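Local atomic coordinates of Phosphoglucomutase/phosphomannomutase family protein (Burkholderia thailandensis, PDB entry 3UW2), a protein that probably catalyses the intramolecular transfer of a phosphoryl group on hexose phosphates, as in other phosphohexose mutases, and carries a zinc ion at its metal site. Residues Q180-I185 / G207-R212; G187-T192 / K215-E220; E291-R296 / F354-Y359; Q301-V306 / S331-K336. One frame throughout, in Å; residues are numbered along the deposited sequence.

Interaction 1. Residues Q180-I185 / G207-R212; sequences QYVERI and GPLATR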
# COMPACT_ATOMS: atom_id res chain seq x y z
N GLN A 180 -5.35 2.49 -21.92
CA GLN A 180 -3.88 2.68 -21.90
C GLN A 180 -3.27 1.81 -20.79
O GLN A 180 -2.23 1.20 -20.95
CB GLN A 180 -3.46 4.10 -21.58
CG GLN A 180 -3.57 5.06 -22.71
CD GLN A 180 -3.14 6.44 -22.29
OE1 GLN A 180 -3.94 7.38 -22.28
NE2 GLN A 180 -1.87 6.58 -22.00
N TYR A 181 -3.90 1.81 -19.64
CA TYR A 181 -3.35 1.01 -18.51
C TYR A 181 -3.27 -0.50 -18.83
O TYR A 181 -2.21 -1.16 -18.74
CB TYR A 181 -4.23 1.25 -17.33
CG TYR A 181 -3.80 0.50 -16.05
CD1 TYR A 181 -2.78 0.98 -15.23
CD2 TYR A 181 -4.49 -0.64 -15.66
CE1 TYR A 181 -2.44 0.26 -14.02
CE2 TYR A 181 -4.17 -1.34 -14.52
CZ TYR A 181 -3.14 -0.88 -13.69
OH TYR A 181 -2.84 -1.58 -12.49
N VAL A 182 -4.40 -1.08 -19.21
CA VAL A 182 -4.44 -2.50 -19.53
C VAL A 182 -3.45 -2.83 -20.64
O VAL A 182 -2.68 -3.80 -20.51
CB VAL A 182 -5.86 -2.97 -19.90
CG1 VAL A 182 -5.85 -4.47 -20.31
CG2 VAL A 182 -6.81 -2.73 -18.69
N GLU A 183 -3.44 -2.03 -21.71
CA GLU A 183 -2.56 -2.31 -22.84
C GLU A 183 -1.12 -2.18 -22.46
O GLU A 183 -0.23 -2.84 -23.06
CB GLU A 183 -2.86 -1.37 -24.02
CG GLU A 183 -4.20 -1.71 -24.64
CD GLU A 183 -4.77 -0.55 -25.45
OE1 GLU A 183 -4.03 0.02 -26.29
OE2 GLU A 183 -5.97 -0.22 -25.25
N ARG A 184 -0.87 -1.33 -21.46
CA ARG A 184 0.52 -1.11 -21.08
C ARG A 184 1.01 -2.35 -20.33
O ARG A 184 2.14 -2.79 -20.54
CB ARG A 184 0.71 0.22 -20.31
CG ARG A 184 2.00 0.33 -19.52
CD ARG A 184 3.27 0.40 -20.41
NE ARG A 184 4.46 0.58 -19.58
CZ ARG A 184 5.09 -0.42 -18.93
NH1 ARG A 184 4.65 -1.69 -19.01
NH2 ARG A 184 6.15 -0.15 -18.18
N ILE A 185 0.18 -2.93 -19.47
CA ILE A 185 0.57 -4.13 -18.75
C ILE A 185 0.64 -5.41 -19.65
O ILE A 185 1.63 -6.21 -19.61
CB ILE A 185 -0.34 -4.36 -17.52
CG1 ILE A 185 -0.13 -3.19 -16.48
CG2 ILE A 185 0.01 -5.71 -16.93
CD1 ILE A 185 -1.16 -3.19 -15.35
N GLY A 207 -12.51 -4.56 -8.48
CA GLY A 207 -13.11 -5.70 -9.21
C GLY A 207 -13.23 -5.62 -10.73
O GLY A 207 -12.69 -6.49 -11.45
N PRO A 208 -13.90 -4.58 -11.26
CA PRO A 208 -14.01 -4.49 -12.71
C PRO A 208 -12.68 -4.49 -13.49
O PRO A 208 -12.50 -5.29 -14.42
CB PRO A 208 -14.80 -3.18 -12.92
CG PRO A 208 -15.57 -2.99 -11.62
CD PRO A 208 -14.56 -3.45 -10.57
N LEU A 209 -11.76 -3.58 -13.17
CA LEU A 209 -10.54 -3.54 -13.92
C LEU A 209 -9.60 -4.73 -13.60
O LEU A 209 -8.88 -5.20 -14.48
CB LEU A 209 -9.80 -2.25 -13.61
CG LEU A 209 -8.71 -1.79 -14.56
CD1 LEU A 209 -9.14 -1.79 -16.05
CD2 LEU A 209 -8.33 -0.38 -14.13
N ALA A 210 -9.53 -5.19 -12.37
CA ALA A 210 -8.67 -6.39 -12.14
C ALA A 210 -9.15 -7.61 -12.94
O ALA A 210 -8.32 -8.30 -13.56
CB ALA A 210 -8.59 -6.74 -10.67
N THR A 211 -10.47 -7.81 -13.03
CA THR A 211 -10.98 -8.96 -13.80
C THR A 211 -10.70 -8.77 -15.27
O THR A 211 -10.26 -9.70 -15.93
CB THR A 211 -12.46 -9.28 -13.49
OG1 THR A 211 -13.26 -8.09 -13.65
CG2 THR A 211 -12.56 -9.76 -12.03
N ARG A 212 -10.93 -7.54 -15.77
CA ARG A 212 -10.57 -7.18 -17.14
C ARG A 212 -9.09 -7.49 -17.43
O ARG A 212 -8.79 -8.11 -18.46
CB ARG A 212 -10.79 -5.69 -17.38
CG ARG A 212 -10.44 -5.24 -18.79
CD ARG A 212 -10.79 -3.76 -19.02
NE ARG A 212 -10.24 -3.47 -20.35
CZ ARG A 212 -10.20 -2.29 -20.95
NH1 ARG A 212 -10.71 -1.23 -20.39
NH2 ARG A 212 -9.67 -2.22 -22.18
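Val182 and Leu209 form the centre of a mainly apolar helix-to-helix contact in the second alpha/beta/alpha domain, where helix 178-186 lies beside helix 206-216. The two axes are 11.1 Å apart at closest approach and run in broadly the same direction, inclined at 33°, a separation wide enough for side chains to fill. CG2 of Val182 meets CD1 of Leu209 at 3.6 Å, the two side chains sliding past one another in opposite senses. The same methyl serves Arg212 as well, lying over one face of its guanidinium group, 3.9 Å from NE. That position is reached because the Arg212 chain is extended all the way from CG to NE, carrying its head along the flank of the valine to a salt bridge with Asp179, in the first turn of helix 178-186.

Helix 206-216 links strands 197-200 and 221-224, which are parallel neighbours in the sheet, so it forms the connection of a beta-alpha-beta unit; helix 178-186 is packed against this connection. The second branch of Leu209 points to Tyr181, with CD2 to CD2 at 4.1 Å and an oblique approach to the ring. CG of Tyr181 stands anti to the backbone N (chi1 180°), and Ile185 CD1 from the next turn of the same helix lies 3.4 Å above one ring face, toward its rim. Phe106 of helix 101-107 meets the ring edge-to-face, while the phenol OH is hydrogen-bonded to Asp363. The side chain of Tyr181 is about 13 Å from the bound zinc ion.

Interaction 2. Residues G187-T192 / K215-E220; sequences GDIKLT and KALGCE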
# COMPACT_ATOMS: atom_id res chain seq x y z
N GLY A 187 0.97 -5.65 -22.98
CA GLY A 187 2.06 -5.58 -23.95
C GLY A 187 3.43 -5.91 -23.34
O GLY A 187 4.34 -6.18 -24.08
N ASP A 188 3.58 -5.90 -22.00
CA ASP A 188 4.90 -6.26 -21.39
C ASP A 188 4.88 -7.60 -20.66
O ASP A 188 5.91 -8.12 -20.31
CB ASP A 188 5.48 -5.15 -20.45
CG ASP A 188 6.96 -5.44 -20.03
OD1 ASP A 188 7.86 -5.62 -20.91
OD2 ASP A 188 7.25 -5.50 -18.80
N ILE A 189 3.70 -8.14 -20.38
CA ILE A 189 3.61 -9.40 -19.66
C ILE A 189 2.85 -10.43 -20.48
O ILE A 189 1.69 -10.24 -20.87
CB ILE A 189 2.96 -9.22 -18.26
CG1 ILE A 189 3.83 -8.32 -17.34
CG2 ILE A 189 2.75 -10.62 -17.67
CD1 ILE A 189 3.15 -7.98 -15.98
N LYS A 190 3.50 -11.54 -20.77
CA LYS A 190 2.92 -12.58 -21.61
C LYS A 190 3.03 -13.87 -20.79
O LYS A 190 4.12 -14.43 -20.66
CB LYS A 190 3.74 -12.66 -22.91
CG LYS A 190 3.24 -11.78 -24.07
CD LYS A 190 3.38 -10.28 -23.86
CE LYS A 190 3.19 -9.51 -25.16
NZ LYS A 190 1.75 -9.23 -25.43
N LEU A 191 1.92 -14.36 -20.21
CA LEU A 191 2.00 -15.58 -19.37
C LEU A 191 2.40 -16.86 -20.14
O LEU A 191 1.88 -17.12 -21.21
CB LEU A 191 0.67 -15.82 -18.66
CG LEU A 191 0.20 -14.60 -17.85
CD1 LEU A 191 -1.03 -15.01 -17.13
CD2 LEU A 191 1.25 -14.16 -16.85
N THR A 192 3.27 -17.65 -19.53
CA THR A 192 3.70 -18.96 -20.04
C THR A 192 2.54 -19.88 -20.35
O THR A 192 2.57 -20.56 -21.38
CB THR A 192 4.70 -19.63 -19.09
OG1 THR A 192 5.84 -18.78 -19.02
CG2 THR A 192 5.17 -20.99 -19.63
N LYS A 215 -8.22 -11.34 -17.29
CA LYS A 215 -8.76 -11.97 -18.52
C LYS A 215 -7.93 -11.64 -19.74
O LYS A 215 -7.72 -12.52 -20.60
CB LYS A 215 -10.27 -11.68 -18.77
CG LYS A 215 -11.15 -12.44 -17.80
CD LYS A 215 -12.63 -12.12 -17.96
CE LYS A 215 -13.37 -13.39 -17.49
NZ LYS A 215 -14.87 -13.36 -17.47
N ALA A 216 -7.52 -10.37 -19.84
CA ALA A 216 -6.65 -9.91 -20.91
C ALA A 216 -5.29 -10.66 -20.90
O ALA A 216 -4.67 -10.84 -21.95
CB ALA A 216 -6.38 -8.42 -20.77
N LEU A 217 -4.81 -11.07 -19.73
CA LEU A 217 -3.59 -11.88 -19.66
C LEU A 217 -3.86 -13.36 -20.03
O LEU A 217 -2.92 -14.16 -20.17
CB LEU A 217 -2.95 -11.78 -18.28
CG LEU A 217 -2.39 -10.39 -18.00
CD1 LEU A 217 -1.88 -10.34 -16.58
CD2 LEU A 217 -1.29 -10.03 -18.99
N GLY A 218 -5.13 -13.73 -20.16
CA GLY A 218 -5.48 -15.09 -20.62
C GLY A 218 -5.97 -15.98 -19.50
O GLY A 218 -6.11 -17.16 -19.69
N CYS A 219 -6.22 -15.43 -18.31
CA CYS A 219 -6.64 -16.27 -17.20
C CYS A 219 -8.15 -16.41 -17.13
O CYS A 219 -8.91 -15.45 -17.40
CB CYS A 219 -6.14 -15.73 -15.88
SG CYS A 219 -4.33 -15.75 -15.85
N GLU A 220 -8.55 -17.60 -16.72
CA GLU A 220 -9.94 -17.87 -16.32
C GLU A 220 -10.11 -17.51 -14.86
O GLU A 220 -9.21 -17.74 -14.04
CB GLU A 220 -10.33 -19.35 -16.55
CG GLU A 220 -10.82 -19.59 -17.95
CD GLU A 220 -11.15 -21.07 -18.19
OE1 GLU A 220 -10.76 -21.59 -19.28
OE2 GLU A 220 -11.78 -21.69 -17.29
O HOH W 1 -0.45 -13.59 -21.24
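The irregular backbone of 187-192 passes the C-terminal end of helix 206-216, with Leu191 and Leu217 nearest at 6.7 Å between their CA atoms. Leu191 directs CD1 into the turn that follows the helix: this methyl lies 3.6 Å from Cys219 SG and 3.9 Å from Leu217 CB, and it also touches the Leu217 carbonyl oxygen. Leu217 replies with CD2, which rests 3.5 Å from the backbone O of Ile189 and makes a looser contact with CG2 of that isoleucine. In Leu191, CG lies anti to the carbonyl carbon (chi1 -54°), which brings the branched end over the turn. The polar link between the backbones is indirect: one water accepts from Leu191 N at 2.7 Å and donates to Leu217 O at 2.8 Å, so the two backbones are joined through it. Around this pair, Ala369 of helix 364-375 touches both Ile189 and Leu217. Gly218 has a positive phi of 105°, and its N bonds back to Lys215 O. With a second bond back into the last turn, the C-terminal end of the helix is a Schellman motif, with apolar residues beside the turn packed against a connecting loop, in an alpha/beta/alpha domain whose chain then enters edge strand 221-224.

Interaction 3. Residues E291-R296 / F354-Y359; sequences EEVLSR and FKDRWY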
# COMPACT_ATOMS: atom_id res chain seq x y z
N GLU A 291 13.99 -12.26 -6.36
CA GLU A 291 14.77 -13.23 -7.09
C GLU A 291 14.67 -12.98 -8.59
O GLU A 291 15.68 -12.92 -9.30
CB GLU A 291 14.34 -14.65 -6.71
CG GLU A 291 14.82 -15.76 -7.65
CD GLU A 291 14.42 -17.16 -7.13
OE1 GLU A 291 13.26 -17.34 -6.65
OE2 GLU A 291 15.28 -18.05 -7.19
N GLU A 292 13.47 -12.85 -9.10
CA GLU A 292 13.30 -12.63 -10.54
C GLU A 292 13.92 -11.26 -11.00
O GLU A 292 14.65 -11.18 -12.00
CB GLU A 292 11.81 -12.70 -10.88
CG GLU A 292 11.53 -12.78 -12.38
CD GLU A 292 11.83 -11.48 -13.13
OE1 GLU A 292 11.58 -10.39 -12.56
OE2 GLU A 292 12.35 -11.55 -14.28
N VAL A 293 13.67 -10.19 -10.23
CA VAL A 293 14.22 -8.86 -10.57
C VAL A 293 15.74 -8.88 -10.54
O VAL A 293 16.38 -8.38 -11.46
CB VAL A 293 13.62 -7.78 -9.63
CG1 VAL A 293 14.35 -6.41 -9.65
CG2 VAL A 293 12.14 -7.63 -9.91
N LEU A 294 16.32 -9.46 -9.49
CA LEU A 294 17.77 -9.48 -9.39
C LEU A 294 18.47 -10.32 -10.49
O LEU A 294 19.62 -10.03 -10.90
CB LEU A 294 18.20 -9.96 -8.00
CG LEU A 294 17.89 -8.91 -6.92
CD1 LEU A 294 18.05 -9.67 -5.58
CD2 LEU A 294 18.89 -7.72 -7.04
N SER A 295 17.76 -11.31 -11.01
CA SER A 295 18.26 -12.10 -12.10
C SER A 295 18.49 -11.21 -13.29
O SER A 295 19.38 -11.49 -14.02
CB SER A 295 17.25 -13.23 -12.44
OG SER A 295 16.30 -12.77 -13.39
N ARG A 296 17.76 -10.10 -13.46
CA ARG A 296 18.00 -9.12 -14.55
C ARG A 296 18.74 -7.83 -14.12
O ARG A 296 19.03 -6.99 -14.96
CB ARG A 296 16.68 -8.75 -15.32
CG ARG A 296 16.03 -9.97 -16.05
CD ARG A 296 14.61 -9.70 -16.62
NE ARG A 296 13.63 -9.49 -15.55
CZ ARG A 296 13.24 -8.30 -15.06
NH1 ARG A 296 13.75 -7.16 -15.56
NH2 ARG A 296 12.38 -8.26 -14.07
N PHE A 354 7.08 -1.75 -7.89
CA PHE A 354 7.98 -2.10 -9.02
C PHE A 354 8.40 -0.81 -9.74
O PHE A 354 7.53 -0.13 -10.26
CB PHE A 354 7.27 -2.99 -10.07
CG PHE A 354 6.96 -4.38 -9.57
CD1 PHE A 354 7.90 -5.41 -9.72
CD2 PHE A 354 5.75 -4.64 -8.85
CE1 PHE A 354 7.64 -6.71 -9.22
CE2 PHE A 354 5.50 -5.93 -8.39
CZ PHE A 354 6.43 -6.95 -8.56
N LYS A 355 9.71 -0.52 -9.75
CA LYS A 355 10.26 0.45 -10.64
C LYS A 355 10.75 -0.31 -11.86
O LYS A 355 10.47 0.11 -13.00
CB LYS A 355 11.39 1.25 -9.99
CG LYS A 355 12.11 2.21 -10.95
CD LYS A 355 11.15 3.23 -11.55
CE LYS A 355 11.91 4.00 -12.63
NZ LYS A 355 11.57 5.37 -12.21
N ASP A 356 11.42 -1.44 -11.66
CA ASP A 356 11.80 -2.32 -12.83
C ASP A 356 10.61 -2.57 -13.75
O ASP A 356 9.56 -3.04 -13.27
CB ASP A 356 12.27 -3.65 -12.23
CG ASP A 356 12.43 -4.74 -13.27
OD1 ASP A 356 13.45 -4.67 -13.95
OD2 ASP A 356 11.61 -5.67 -13.36
N ARG A 357 10.71 -2.15 -15.02
CA ARG A 357 9.68 -2.39 -16.08
C ARG A 357 8.37 -1.66 -15.79
O ARG A 357 7.33 -1.94 -16.41
CB ARG A 357 9.37 -3.90 -16.23
CG ARG A 357 10.57 -4.69 -16.75
CD ARG A 357 10.39 -6.21 -16.59
NE ARG A 357 9.17 -6.72 -17.26
CZ ARG A 357 8.58 -7.86 -16.90
NH1 ARG A 357 9.07 -8.64 -15.88
NH2 ARG A 357 7.48 -8.19 -17.51
N TRP A 358 8.43 -0.73 -14.85
CA TRP A 358 7.20 -0.07 -14.40
C TRP A 358 7.43 1.40 -14.05
O TRP A 358 8.29 2.02 -14.63
CB TRP A 358 6.56 -0.92 -13.29
CG TRP A 358 5.12 -0.56 -12.89
CD1 TRP A 358 4.63 -0.30 -11.61
CD2 TRP A 358 3.95 -0.58 -13.75
NE1 TRP A 358 3.26 -0.11 -11.66
CE2 TRP A 358 2.81 -0.26 -12.93
CE3 TRP A 358 3.77 -0.79 -15.14
CZ2 TRP A 358 1.52 -0.17 -13.46
CZ3 TRP A 358 2.48 -0.69 -15.66
CH2 TRP A 358 1.39 -0.36 -14.84
N TYR A 359 6.68 1.96 -13.09
CA TYR A 359 6.71 3.41 -12.80
C TYR A 359 7.03 3.68 -11.33
O TYR A 359 7.17 4.83 -10.91
CB TYR A 359 5.31 4.02 -13.12
CG TYR A 359 5.02 3.85 -14.58
CD1 TYR A 359 5.55 4.73 -15.49
CD2 TYR A 359 4.28 2.75 -15.05
CE1 TYR A 359 5.31 4.56 -16.86
CE2 TYR A 359 4.03 2.57 -16.41
CZ TYR A 359 4.57 3.46 -17.29
OH TYR A 359 4.37 3.24 -18.62
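A single guanidinium group, that of Arg296, grips two carboxylates at once, one from its own helix and one from the loop opposite. Toward Asp356 it is end-on: NH1 gives a hydrogen bond to OD1 at 3.0 Å and NH2 one to OD2 at 2.8 Å, the latter nearly straight at 169°. The two flat groups are turned 33° from each other, and OD2 is met on its syn side but 26° out of the carboxylate plane. Toward Glu292, one helical turn back, the grip is side-on, with NE bound to OE2 at 2.7 Å and NH2 to OE1 at 2.7 Å, both through syn lone pairs. NH2 therefore serves both acids, and the four bonds fix the rotation of the guanidinium. A bend at chi3 folds the arginine back so that it can reach Glu292 as well as the loop.

Asp356 occupies a type II beta turn running from Lys355 to Trp358. Next to it, Arg357 lays its CD over a face of the Arg296 guanidinium, 3.6 Å from NH1, while Val293 CG2 lies against Asp356 OD2 at 4.0 Å. Arg357 carries its own charge onward to Asp188 and Glu373, and Asp356 OD2 has a second cationic partner in Arg370.

The network joins the end of helix 282-296 to the loop between strand 352-354 and helix 364-375 in the third alpha/beta/alpha domain. With acidic and basic groups interspersed, the carboxylates probably offset the closeness of Arg296 and Arg357, and the arginines in turn would favour the ionised form of Glu292 and Asp356.

Interaction 4. Residues Q301-V306 / S331-K336; sequences QIIYDV and SLVKAK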
# COMPACT_ATOMS: atom_id res chain seq x y z
N GLN A 301 19.73 -2.83 -5.22
CA GLN A 301 19.17 -2.78 -3.84
C GLN A 301 17.73 -3.26 -3.87
O GLN A 301 17.04 -3.03 -4.85
CB GLN A 301 19.23 -1.35 -3.30
CG GLN A 301 20.67 -0.95 -2.94
CD GLN A 301 20.77 0.50 -2.55
OE1 GLN A 301 20.40 1.43 -3.33
NE2 GLN A 301 21.27 0.71 -1.33
N ILE A 302 17.28 -3.92 -2.80
CA ILE A 302 15.85 -4.29 -2.67
C ILE A 302 15.44 -3.71 -1.34
O ILE A 302 16.08 -4.00 -0.31
CB ILE A 302 15.67 -5.83 -2.63
CG1 ILE A 302 16.28 -6.50 -3.89
CG2 ILE A 302 14.18 -6.22 -2.36
CD1 ILE A 302 15.62 -6.12 -5.22
N ILE A 303 14.45 -2.84 -1.36
CA ILE A 303 14.00 -2.12 -0.15
C ILE A 303 12.82 -2.84 0.54
O ILE A 303 11.87 -3.22 -0.11
CB ILE A 303 13.60 -0.66 -0.49
CG1 ILE A 303 14.81 0.08 -1.13
CG2 ILE A 303 13.12 0.07 0.81
CD1 ILE A 303 14.44 1.38 -1.93
N TYR A 304 12.87 -2.98 1.86
CA TYR A 304 11.71 -3.45 2.56
C TYR A 304 11.72 -2.79 3.96
O TYR A 304 12.70 -2.15 4.33
CB TYR A 304 11.76 -4.97 2.68
CG TYR A 304 13.07 -5.50 3.28
CD1 TYR A 304 13.19 -5.77 4.66
CD2 TYR A 304 14.17 -5.76 2.46
CE1 TYR A 304 14.37 -6.27 5.20
CE2 TYR A 304 15.35 -6.28 2.98
CZ TYR A 304 15.44 -6.54 4.35
OH TYR A 304 16.62 -7.07 4.87
N ASP A 305 10.66 -2.99 4.75
CA ASP A 305 10.54 -2.23 5.99
C ASP A 305 10.91 -3.11 7.20
O ASP A 305 11.06 -4.33 7.08
CB ASP A 305 9.13 -1.60 6.06
CG ASP A 305 8.01 -2.65 6.36
OD1 ASP A 305 7.90 -3.70 5.67
OD2 ASP A 305 7.23 -2.41 7.33
N VAL A 306 11.12 -2.49 8.36
CA VAL A 306 11.48 -3.21 9.56
C VAL A 306 10.48 -4.24 10.13
O VAL A 306 10.79 -4.92 11.13
CB VAL A 306 11.70 -2.20 10.68
CG1 VAL A 306 13.05 -1.47 10.46
CG2 VAL A 306 10.46 -1.31 10.81
N SER A 331 4.67 5.80 2.07
CA SER A 331 5.18 7.03 1.42
C SER A 331 6.67 7.17 1.72
O SER A 331 7.40 7.68 0.90
CB SER A 331 4.45 8.30 1.89
OG SER A 331 3.06 8.12 1.68
N LEU A 332 7.10 6.69 2.89
CA LEU A 332 8.53 6.68 3.23
C LEU A 332 9.31 5.71 2.35
O LEU A 332 10.41 6.03 1.91
CB LEU A 332 8.70 6.30 4.70
CG LEU A 332 7.87 7.17 5.67
CD1 LEU A 332 8.30 6.88 7.10
CD2 LEU A 332 8.06 8.64 5.45
N VAL A 333 8.73 4.53 2.05
CA VAL A 333 9.34 3.55 1.17
C VAL A 333 9.44 4.11 -0.25
O VAL A 333 10.49 4.01 -0.91
CB VAL A 333 8.54 2.21 1.16
CG1 VAL A 333 8.94 1.33 -0.04
CG2 VAL A 333 8.74 1.48 2.48
N LYS A 334 8.37 4.76 -0.71
CA LYS A 334 8.40 5.43 -1.99
C LYS A 334 9.49 6.51 -2.08
O LYS A 334 10.17 6.61 -3.10
CB LYS A 334 7.04 6.04 -2.24
CG LYS A 334 6.90 6.69 -3.56
CD LYS A 334 6.54 5.70 -4.64
CE LYS A 334 6.33 6.45 -5.98
NZ LYS A 334 5.22 7.46 -5.97
N ALA A 335 9.60 7.36 -1.05
CA ALA A 335 10.65 8.39 -1.06
C ALA A 335 12.02 7.70 -1.17
O ALA A 335 12.91 8.20 -1.83
CB ALA A 335 10.57 9.23 0.24
N LYS A 336 12.22 6.61 -0.42
CA LYS A 336 13.51 5.92 -0.41
C LYS A 336 13.81 5.28 -1.80
O LYS A 336 14.92 5.37 -2.33
CB LYS A 336 13.54 4.87 0.73
CG LYS A 336 14.94 4.24 1.03
CD LYS A 336 15.91 5.36 1.50
CE LYS A 336 17.20 4.85 2.10
NZ LYS A 336 18.02 6.06 2.51
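Ile303 supplies both of the apolar branches with which strand 301-305 meets helix 330-340. Its CG1 is anti to the carbonyl carbon (chi1 -59°) and the chain continues extended at chi2 (161°), which pushes CD1 forward to the helix backbone: this methyl lies 4.0 Å from the carbonyl carbon of Lys336 and 4.1 Å from its CG. The other branch, CG2, faces CG1 of Val333 at a looser 4.4 Å, one turn earlier in the helix. The isoleucine thus spans two helical positions, i and i+3, that line the same flank. Lys336 sets out toward the strand, but a bend at chi2 (62°) turns the rest of the chain away; the aliphatic beginning of the side chain serves the packing, while its charged end makes a cation-pi contact with Trp326. Between the two segments the contact is packing alone, carried by these three residues.

Ile303 also touches Leu337 and Thr340 farther along the helix, and Ala345 meets both Ile303 and Val333. Strand 301-305 is an inner strand, parallel to 322-326 on one side and 344-346 on the other, and helix 330-340 packs across this part of the third domain's mixed sheet.

From the N terminus, interaction 1 closes first, joining helix 178-186 to helix 206-216. Interaction 2 crosses it, since 187-192 falls between the segments of interaction 1 and 215-220 follows them; both use helix 206-216 and they meet where Val182 touches Ala216. Next comes interaction 3, a long loop from helix 282-296 to the turn after strand 352-354, within which the shorter strand-to-helix closure of interaction 4 lies; Leu294 and Ile302 pack between these two. The pairs belong to the second and third domains, and the loop of 354-359 joins them: Arg184 bonds to Arg357 and Tyr359, Ile185 packs on Trp358, and Ile189 packs on Arg357.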